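Local coordinates for protein N-glycosylase/DNA lyase (Methanocaldococcus jannaschii, PDB 3FHF) that belongs to the 8-oxoguanine DNA glycosylase/AP lyase family, an all-helical group within the helix-hairpin-helix clan, at residues 22-33 / 202-213. Sequence-based numbering, arbitrary orientation.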
loop_
_atom_site.group_PDB
_atom_site.type_symbol
_atom_site.label_atom_id
_atom_site.label_comp_id
_atom_site.label_asym_id
_atom_site.label_seq_id
_atom_site.Cartn_x
_atom_site.Cartn_y
_atom_site.Cartn_z
ATOM N N ILE A 22 2.077 17.587 11.930
ATOM C CA ILE A 22 2.113 16.517 10.945
ATOM C C ILE A 22 1.458 15.269 11.526
ATOM O O ILE A 22 0.832 14.492 10.803
ATOM C CB ILE A 22 3.565 16.183 10.541
ATOM C CG1 ILE A 22 4.236 17.427 9.949
ATOM C CG2 ILE A 22 3.582 15.043 9.551
ATOM C CD1 ILE A 22 3.481 18.055 8.796
ATOM N N LYS A 23 1.592 15.082 12.837
ATOM C CA LYS A 23 0.998 13.920 13.482
ATOM C C LYS A 23 -0.516 13.875 13.293
ATOM O O LYS A 23 -1.090 12.820 13.006
ATOM C CB LYS A 23 1.317 13.902 14.983
ATOM C CG LYS A 23 0.761 12.662 15.682
ATOM C CD LYS A 23 1.117 12.602 17.153
ATOM C CE LYS A 23 0.976 11.179 17.677
ATOM N NZ LYS A 23 -0.369 10.599 17.405
ATOM N N ASP A 24 -1.168 15.021 13.459
ATOM C CA ASP A 24 -2.618 15.083 13.310
ATOM C C ASP A 24 -3.061 14.819 11.878
ATOM O O ASP A 24 -4.115 14.231 11.639
ATOM C CB ASP A 24 -3.144 16.447 13.750
ATOM C CG ASP A 24 -3.140 16.619 15.254
ATOM O OD1 ASP A 24 -3.129 15.604 15.980
ATOM O OD2 ASP A 24 -3.167 17.782 15.712
ATOM N N ILE A 25 -2.256 15.266 10.925
ATOM C CA ILE A 25 -2.571 15.078 9.518
ATOM C C ILE A 25 -2.457 13.604 9.147
ATOM O O ILE A 25 -3.315 13.063 8.456
ATOM C CB ILE A 25 -1.629 15.934 8.627
ATOM C CG1 ILE A 25 -1.905 17.422 8.890
ATOM C CG2 ILE A 25 -1.833 15.591 7.152
ATOM C CD1 ILE A 25 -0.967 18.387 8.178
ATOM N N ILE A 26 -1.395 12.954 9.605
ATOM C CA ILE A 26 -1.203 11.543 9.320
ATOM C C ILE A 26 -2.246 10.700 10.061
ATOM O O ILE A 26 -2.808 9.756 9.497
ATOM C CB ILE A 26 0.224 11.104 9.706
ATOM C CG1 ILE A 26 1.222 11.684 8.686
ATOM C CG2 ILE A 26 0.313 9.579 9.769
ATOM C CD1 ILE A 26 2.676 11.407 9.020
ATOM N N ASP A 27 -2.516 11.047 11.319
ATOM C CA ASP A 27 -3.508 10.311 12.099
ATOM C C ASP A 27 -4.874 10.354 11.429
ATOM O O ASP A 27 -5.602 9.365 11.455
ATOM C CB ASP A 27 -3.621 10.867 13.529
ATOM C CG ASP A 27 -2.460 10.442 14.421
ATOM O OD1 ASP A 27 -1.661 9.572 14.007
ATOM O OD2 ASP A 27 -2.352 10.968 15.550
ATOM N N LYS A 28 -5.229 11.494 10.839
ATOM C CA LYS A 28 -6.513 11.633 10.157
ATOM C C LYS A 28 -6.589 10.682 8.961
ATOM O O LYS A 28 -7.622 10.067 8.709
ATOM C CB LYS A 28 -6.713 13.065 9.666
ATOM C CG LYS A 28 -8.029 13.300 8.916
ATOM C CD LYS A 28 -9.232 13.005 9.803
ATOM C CE LYS A 28 -10.538 13.492 9.175
ATOM N NZ LYS A 28 -10.864 12.863 7.861
ATOM N N ARG A 29 -5.500 10.588 8.209
ATOM C CA ARG A 29 -5.459 9.697 7.055
ATOM C C ARG A 29 -5.627 8.254 7.539
ATOM O O ARG A 29 -6.337 7.452 6.922
ATOM C CB ARG A 29 -4.123 9.846 6.308
ATOM C CG ARG A 29 -4.041 9.044 5.009
ATOM C CD ARG A 29 -4.916 9.629 3.896
ATOM N NE ARG A 29 -4.412 10.923 3.437
ATOM C CZ ARG A 29 -4.813 12.097 3.921
ATOM N NH1 ARG A 29 -5.736 12.146 4.873
ATOM N NH2 ARG A 29 -4.273 13.223 3.472
ATOM N N ILE A 30 -4.963 7.924 8.642
ATOM C CA ILE A 30 -5.051 6.581 9.212
ATOM C C ILE A 30 -6.509 6.297 9.599
ATOM O O ILE A 30 -7.038 5.213 9.343
ATOM C CB ILE A 30 -4.144 6.443 10.462
ATOM C CG1 ILE A 30 -2.662 6.436 10.037
ATOM C CG2 ILE A 30 -4.473 5.161 11.225
ATOM C CD1 ILE A 30 -2.267 5.271 9.147
ATOM N N GLN A 31 -7.159 7.278 10.215
ATOM C CA GLN A 31 -8.548 7.105 10.605
ATOM C C GLN A 31 -9.426 6.870 9.385
ATOM O O GLN A 31 -10.375 6.093 9.440
ATOM C CB GLN A 31 -9.045 8.320 11.401
ATOM C CG GLN A 31 -8.517 8.332 12.820
ATOM C CD GLN A 31 -8.583 6.954 13.472
ATOM O OE1 GLN A 31 -7.574 6.253 13.579
ATOM N NE2 GLN A 31 -9.775 6.556 13.897
ATOM N N GLU A 32 -9.112 7.533 8.281
ATOM C CA GLU A 32 -9.887 7.341 7.062
ATOM C C GLU A 32 -9.760 5.884 6.589
ATOM O O GLU A 32 -10.730 5.305 6.099
ATOM C CB GLU A 32 -9.425 8.326 5.981
ATOM C CG GLU A 32 -9.517 9.778 6.460
ATOM C CD GLU A 32 -9.078 10.807 5.428
ATOM O OE1 GLU A 32 -8.310 10.458 4.512
ATOM O OE2 GLU A 32 -9.499 11.981 5.550
ATOM N N PHE A 33 -8.578 5.286 6.740
ATOM C CA PHE A 33 -8.396 3.883 6.342
ATOM C C PHE A 33 -9.251 3.004 7.254
ATOM O O PHE A 33 -9.912 2.075 6.799
ATOM C CB PHE A 33 -6.930 3.439 6.482
ATOM C CG PHE A 33 -5.962 4.217 5.627
ATOM C CD1 PHE A 33 -6.355 4.753 4.413
ATOM C CD2 PHE A 33 -4.639 4.382 6.034
ATOM C CE1 PHE A 33 -5.452 5.444 3.607
ATOM C CE2 PHE A 33 -3.719 5.075 5.235
ATOM C CZ PHE A 33 -4.126 5.606 4.024
ATOM N N LEU A 202 3.470 6.209 6.245
ATOM C CA LEU A 202 3.141 7.594 5.925
ATOM C C LEU A 202 4.203 8.573 6.446
ATOM O O LEU A 202 4.487 9.579 5.792
ATOM C CB LEU A 202 1.748 7.955 6.466
ATOM C CG LEU A 202 0.603 7.135 5.837
ATOM C CD1 LEU A 202 -0.753 7.569 6.407
ATOM C CD2 LEU A 202 0.618 7.331 4.319
ATOM N N TYR A 203 4.799 8.290 7.606
ATOM C CA TYR A 203 5.850 9.169 8.123
ATOM C C TYR A 203 7.043 9.116 7.181
ATOM O O TYR A 203 7.663 10.138 6.889
ATOM C CB TYR A 203 6.299 8.762 9.533
ATOM C CG TYR A 203 5.414 9.310 10.630
ATOM C CD1 TYR A 203 4.215 8.680 10.971
ATOM C CD2 TYR A 203 5.769 10.469 11.318
ATOM C CE1 TYR A 203 3.395 9.188 11.971
ATOM C CE2 TYR A 203 4.950 10.992 12.321
ATOM C CZ TYR A 203 3.767 10.343 12.640
ATOM O OH TYR A 203 2.961 10.857 13.625
ATOM N N ILE A 204 7.363 7.921 6.700
ATOM C CA ILE A 204 8.479 7.761 5.780
ATOM C C ILE A 204 8.217 8.496 4.465
ATOM O O ILE A 204 9.100 9.187 3.949
ATOM C CB ILE A 204 8.761 6.268 5.509
ATOM C CG1 ILE A 204 9.307 5.621 6.788
ATOM C CG2 ILE A 204 9.735 6.115 4.344
ATOM C CD1 ILE A 204 9.661 4.154 6.661
ATOM N N TRP A 205 7.011 8.362 3.920
ATOM C CA TRP A 205 6.687 9.057 2.682
ATOM C C TRP A 205 6.721 10.564 2.909
ATOM O O TRP A 205 7.188 11.318 2.052
ATOM C CB TRP A 205 5.313 8.648 2.133
ATOM C CG TRP A 205 5.385 7.515 1.152
ATOM C CD1 TRP A 205 4.989 6.223 1.354
ATOM C CD2 TRP A 205 5.915 7.568 -0.179
ATOM N NE1 TRP A 205 5.244 5.468 0.231
ATOM C CE2 TRP A 205 5.809 6.270 -0.724
ATOM C CE3 TRP A 205 6.468 8.588 -0.963
ATOM C CZ2 TRP A 205 6.239 5.963 -2.023
ATOM C CZ3 TRP A 205 6.896 8.283 -2.253
ATOM C CH2 TRP A 205 6.778 6.982 -2.768
ATOM N N TYR A 206 6.246 11.012 4.066
ATOM C CA TYR A 206 6.247 12.441 4.331
ATOM C C TYR A 206 7.666 12.989 4.364
ATOM O O TYR A 206 7.919 14.090 3.876
ATOM C CB TYR A 206 5.544 12.765 5.645
ATOM C CG TYR A 206 5.654 14.226 5.992
ATOM C CD1 TYR A 206 6.670 14.691 6.824
ATOM C CD2 TYR A 206 4.773 15.155 5.446
ATOM C CE1 TYR A 206 6.806 16.050 7.101
ATOM C CE2 TYR A 206 4.901 16.508 5.713
ATOM C CZ TYR A 206 5.919 16.948 6.540
ATOM O OH TYR A 206 6.054 18.291 6.793
ATOM N N LEU A 207 8.587 12.220 4.936
ATOM C CA LEU A 207 9.988 12.631 5.002
ATOM C C LEU A 207 10.591 12.713 3.605
ATOM O O LEU A 207 11.480 13.518 3.349
ATOM C CB LEU A 207 10.801 11.636 5.829
ATOM C CG LEU A 207 10.668 11.745 7.348
ATOM C CD1 LEU A 207 11.325 10.539 8.015
ATOM C CD2 LEU A 207 11.314 13.038 7.810
ATOM N N ARG A 208 10.091 11.880 2.702
ATOM C CA ARG A 208 10.590 11.832 1.337
ATOM C C ARG A 208 9.956 12.862 0.397
ATOM O O ARG A 208 10.611 13.365 -0.515
ATOM C CB ARG A 208 10.357 10.421 0.778
ATOM C CG ARG A 208 11.132 10.078 -0.483
ATOM C CD ARG A 208 10.739 8.679 -0.979
ATOM N NE ARG A 208 11.132 7.620 -0.046
ATOM C CZ ARG A 208 10.345 6.617 0.330
ATOM N NH1 ARG A 208 9.105 6.524 -0.138
ATOM N NH2 ARG A 208 10.800 5.694 1.165
ATOM N N THR A 209 8.693 13.198 0.628
ATOM C CA THR A 209 7.997 14.109 -0.263
ATOM C C THR A 209 7.298 15.309 0.364
ATOM O O THR A 209 6.936 16.247 -0.343
ATOM C CB THR A 209 6.941 13.345 -1.069
ATOM O OG1 THR A 209 5.920 12.875 -0.178
ATOM C CG2 THR A 209 7.579 12.147 -1.797
ATOM N N GLY A 210 7.086 15.281 1.672
ATOM C CA GLY A 210 6.402 16.391 2.310
ATOM C C GLY A 210 4.902 16.292 2.098
ATOM O O GLY A 210 4.155 17.216 2.418
ATOM N N LYS A 211 4.451 15.167 1.556
ATOM C CA LYS A 211 3.026 14.975 1.320
ATOM C C LYS A 211 2.487 13.755 2.058
ATOM O O LYS A 211 3.244 12.876 2.453
ATOM C CB LYS A 211 2.750 14.823 -0.180
ATOM C CG LYS A 211 3.299 15.968 -1.004
ATOM C CD LYS A 211 2.577 16.126 -2.329
ATOM C CE LYS A 211 2.743 14.931 -3.243
ATOM N NZ LYS A 211 2.108 15.209 -4.575
ATOM N N VAL A 212 1.171 13.721 2.238
ATOM C CA VAL A 212 0.495 12.612 2.900
ATOM C C VAL A 212 -0.660 12.155 2.003
ATOM O O VAL A 212 -1.739 12.746 2.010
ATOM C CB VAL A 212 -0.070 13.031 4.268
ATOM C CG1 VAL A 212 -0.837 11.866 4.887
ATOM C CG2 VAL A 212 1.065 13.457 5.196
ATOM N N LEU A 213 -0.427 11.101 1.229
ATOM C CA LEU A 213 -1.455 10.588 0.324
ATOM C C LEU A 213 -1.990 9.250 0.835
ATOM O O LEU A 213 -2.480 9.166 1.962
ATOM C CB LEU A 213 -0.865 10.447 -1.088
ATOM C CG LEU A 213 -0.296 11.737 -1.701
ATOM C CD1 LEU A 213 0.370 11.428 -3.037
ATOM C CD2 LEU A 213 -1.416 12.752 -1.899
HETATM O O HOH W 1 1.116 9.087 14.266
#
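Leu202 pushes its side chain as a knob into a hole formed by Ile26, Arg29, Ile30 and Phe33, its CD1 lying 3.9 Å from both Arg29 CG and Ile30 CD1. Ile26, part of this hole, also meets Tyr203, its CD1 sitting over one ring face, 3.6 Å from the ring centroid, in a CH-pi contact. An extended Ile26 side chain (chi2 176°) carries that methyl out to the ring. At the edge of the same ring, in its plane, a water joins the Tyr203 hydroxyl to Asp27 OD1, donating to the carboxylate; Lys23 NZ holds the other oxygen, OD2, in a salt bridge. Ile22 CG2 lies over one face of the Tyr206 ring, 4.0 Å from the ring centroid, and CD1 covers the hydroxyl end of that same face, 3.3 Å from OH. Gly210, with positive phi, ends helix 197-209 and the chain turns back toward helix 22-34. There Val212 wedges CG2 against Ile26 CG1 (3.9 Å) and Ile25 CG2, and its CG1 lies over one face of the Arg29 guanidinium. Bends at chi2 and chi3 (72° and 68°) fold Arg29 back so that NH2 donates to Val212 O at 3.0 Å, from a position tilted off the carbonyl plane. Arg29 NE makes a weak bond to Leu213 O, also 3.0 Å. One side chain thus meets two successive carbonyls, while NH1 makes a weak, salt-bridged bond to Glu32 OE1. Steeply crossed helices with an apolar seam, and Arg29 bonded to the C-terminal tail backbone, join the N- and C-terminal parts of this all-helical glycosylase fold.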